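TqaA (Penicillium aethiopicum, PDB 5EJD) probably assembles a peptide as a nonribosomal peptide synthetase; this T3 carrier domain holds a covalently attached 4'-phosphopantetheine arm. Local coordinates at residues A17-I22 with S47-A52. Numbering follows the deposited sequence.
Sequences ATVLDI and SALGRA
No flat group takes part where Leu49 meets Val19 and Thr18: there is no ring face or amide edge to cover, and methyl groups do all the touching. This is a spare example of two helices meeting through branched side chains, with CA of Val19 and CA of Leu49 8.8 Å apart and only some 85 Å² buried. One branch of the leucine, CD2, serves both neighbours. It lies 3.9 Å from Val19 CG2, and the two side chains run antiparallel past one another, touching through these methyls. Val19 presents that methyl because CG2 stands beside its backbone N, leaving CG1 anti to the N (chi1 151°). At the more exposed margin, Thr18 CG2 approaches the same Leu49 CD2 at 4.2 Å, while its hydroxyl hydrogen-bonds to the carbonyl O of Asn14 in its own helix.

Val19 also rests on Asp42 and Lys45 of helix 40-52, and Leu49 packs on an acidic side chain of another protein in the assembly. Just beyond the contact, helix 7-20 closes in a Schellman motif: Asp21 has positive phi, Ile22 N bonds to Ala17 O (3.2 Å), and a weak bond joins Asp21 N to Thr18 O.

The pairing of helix 7-20 with helix 40-52, which starts at the phosphopantetheine-bearing Ser40, is characteristic of the four-helix carrier-protein fold.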
ATOM      1  N   ALA B  17     -10.356 -21.059   0.318  1.00 33.06           N
ATOM      2  CA  ALA B  17     -10.681 -21.293  -1.079  1.00 37.29           C
ATOM      3  C   ALA B  17     -10.860 -19.981  -1.852  1.00 35.27           C
ATOM      4  O   ALA B  17     -10.338 -19.835  -2.938  1.00 31.75           O
ATOM      5  CB  ALA B  17     -11.921 -22.157  -1.214  1.00 38.04           C
ATOM      6  N   THR B  18     -11.572 -19.029  -1.277  1.00 35.01           N
ATOM      7  CA  THR B  18     -11.803 -17.763  -1.955  1.00 38.08           C
ATOM      8  C   THR B  18     -10.501 -16.959  -2.046  1.00 38.60           C
ATOM      9  O   THR B  18     -10.188 -16.407  -3.080  1.00 39.11           O
ATOM     10  CB  THR B  18     -12.801 -16.919  -1.126  1.00 37.74           C
ATOM     11  OG1 THR B  18     -13.980 -17.670  -0.840  1.00 36.71           O
ATOM     12  CG2 THR B  18     -13.176 -15.630  -1.794  1.00 36.64           C
ATOM     13  N   VAL B  19      -9.737 -16.942  -0.971  1.00 34.80           N
ATOM     14  CA  VAL B  19      -8.595 -16.055  -0.886  1.00 37.01           C
ATOM     15  C   VAL B  19      -7.439 -16.583  -1.724  1.00 33.84           C
ATOM     16  O   VAL B  19      -6.677 -15.825  -2.267  1.00 36.11           O
ATOM     17  CB  VAL B  19      -8.219 -15.873   0.604  1.00 38.85           C
ATOM     18  CG1 VAL B  19      -6.760 -15.587   0.820  1.00 39.21           C
ATOM     19  CG2 VAL B  19      -9.058 -14.755   1.212  1.00 41.28           C
ATOM     20  N   LEU B  20      -7.240 -17.882  -1.704  1.00 34.60           N
ATOM     21  CA  LEU B  20      -6.178 -18.504  -2.471  1.00 35.57           C
ATOM     22  C   LEU B  20      -6.643 -18.902  -3.882  1.00 35.02           C
ATOM     23  O   LEU B  20      -5.821 -19.284  -4.685  1.00 32.21           O
ATOM     24  CB  LEU B  20      -5.634 -19.741  -1.732  1.00 35.64           C
ATOM     25  CG  LEU B  20      -5.139 -19.471  -0.315  1.00 39.27           C
ATOM     26  CD1 LEU B  20      -4.825 -20.786   0.376  1.00 40.50           C
ATOM     27  CD2 LEU B  20      -3.920 -18.571  -0.277  1.00 40.30           C
ATOM     28  N   ASP B  21      -7.935 -18.782  -4.195  1.00 35.62           N
ATOM     29  CA  ASP B  21      -8.471 -19.139  -5.528  1.00 39.33           C
ATOM     30  C   ASP B  21      -8.159 -20.592  -5.874  1.00 38.60           C
ATOM     31  O   ASP B  21      -7.702 -20.914  -6.959  1.00 38.73           O
ATOM     32  CB  ASP B  21      -7.918 -18.199  -6.595  1.00 43.17           C
ATOM     33  CG  ASP B  21      -8.789 -16.956  -6.790  1.00 52.60           C
ATOM     34  OD1 ASP B  21     -10.023 -17.148  -6.924  1.00 58.97           O
ATOM     35  OD2 ASP B  21      -8.260 -15.789  -6.773  1.00 60.78           O
ATOM     36  N   ILE B  22      -8.379 -21.455  -4.901  1.00 39.91           N
ATOM     37  CA  ILE B  22      -8.216 -22.876  -5.060  1.00 40.87           C
ATOM     38  C   ILE B  22      -9.556 -23.531  -4.731  1.00 42.94           C
ATOM     39  O   ILE B  22     -10.358 -22.954  -4.019  1.00 38.79           O
ATOM     40  CB  ILE B  22      -7.045 -23.460  -4.256  1.00 40.65           C
ATOM     41  CG1 ILE B  22      -7.013 -23.003  -2.815  1.00 44.80           C
ATOM     42  CG2 ILE B  22      -5.725 -23.031  -4.881  1.00 46.98           C
ATOM     43  CD1 ILE B  22      -7.448 -24.025  -1.822  1.00 46.14           C
ATOM     44  N   SER B  47      -8.308 -13.025   7.261  1.00 27.98           N
ATOM     45  CA  SER B  47      -8.738 -12.488   8.528  1.00 27.54           C
ATOM     46  C   SER B  47      -9.991 -11.613   8.406  1.00 27.93           C
ATOM     47  O   SER B  47     -10.889 -11.689   9.236  1.00 26.76           O
ATOM     48  CB  SER B  47      -7.600 -11.718   9.155  1.00 26.31           C
ATOM     49  OG  SER B  47      -8.098 -11.024  10.264  1.00 28.57           O
ATOM     50  N   ALA B  48     -10.045 -10.754   7.389  1.00 29.91           N
ATOM     51  CA  ALA B  48     -11.219  -9.908   7.191  1.00 30.60           C
ATOM     52  C   ALA B  48     -12.470 -10.722   6.811  1.00 32.23           C
ATOM     53  O   ALA B  48     -13.547 -10.426   7.265  1.00 33.63           O
ATOM     54  CB  ALA B  48     -10.946  -8.866   6.138  1.00 32.21           C
ATOM     55  N   LEU B  49     -12.312 -11.712   5.953  1.00 33.15           N
ATOM     56  CA  LEU B  49     -13.415 -12.574   5.603  1.00 32.84           C
ATOM     57  C   LEU B  49     -13.863 -13.409   6.798  1.00 34.44           C
ATOM     58  O   LEU B  49     -15.046 -13.681   6.949  1.00 35.44           O
ATOM     59  CB  LEU B  49     -13.024 -13.480   4.438  1.00 33.55           C
ATOM     60  CG  LEU B  49     -13.582 -13.106   3.059  1.00 34.89           C
ATOM     61  CD1 LEU B  49     -13.508 -11.633   2.721  1.00 36.44           C
ATOM     62  CD2 LEU B  49     -12.814 -13.893   2.014  1.00 35.83           C
ATOM     63  N   GLY B  50     -12.913 -13.790   7.651  1.00 34.56           N
ATOM     64  CA  GLY B  50     -13.208 -14.418   8.931  1.00 34.25           C
ATOM     65  C   GLY B  50     -14.204 -13.594   9.739  1.00 36.47           C
ATOM     66  O   GLY B  50     -15.211 -14.083  10.197  1.00 35.42           O
ATOM     67  N   ARG B  51     -13.903 -12.323   9.926  1.00 38.05           N
ATOM     68  CA  ARG B  51     -14.782 -11.461  10.664  1.00 41.20           C
ATOM     69  C   ARG B  51     -16.171 -11.412  10.069  1.00 39.11           C
ATOM     70  O   ARG B  51     -17.116 -11.479  10.789  1.00 42.20           O
ATOM     71  CB  ARG B  51     -14.203 -10.082  10.706  1.00 46.32           C
ATOM     72  CG  ARG B  51     -15.072  -9.068  11.392  1.00 50.85           C
ATOM     73  CD  ARG B  51     -14.442  -7.679  11.386  1.00 56.30           C
ATOM     74  NE  ARG B  51     -15.368  -6.698  11.907  1.00 53.06           N
ATOM     75  CZ  ARG B  51     -15.567  -6.524  13.209  1.00 56.51           C
ATOM     76  NH1 ARG B  51     -16.433  -5.609  13.617  1.00 56.88           N
ATOM     77  NH2 ARG B  51     -14.911  -7.271  14.108  1.00 56.11           N
ATOM     78  N   ALA B  52     -16.297 -11.280   8.769  1.00 40.45           N
ATOM     79  CA  ALA B  52     -17.613 -11.234   8.138  1.00 42.02           C
ATOM     80  C   ALA B  52     -18.397 -12.534   8.304  1.00 48.08           C
ATOM     81  O   ALA B  52     -19.611 -12.530   8.231  1.00 59.07           O
ATOM     82  CB  ALA B  52     -17.488 -10.894   6.654  1.00 39.71           C
TER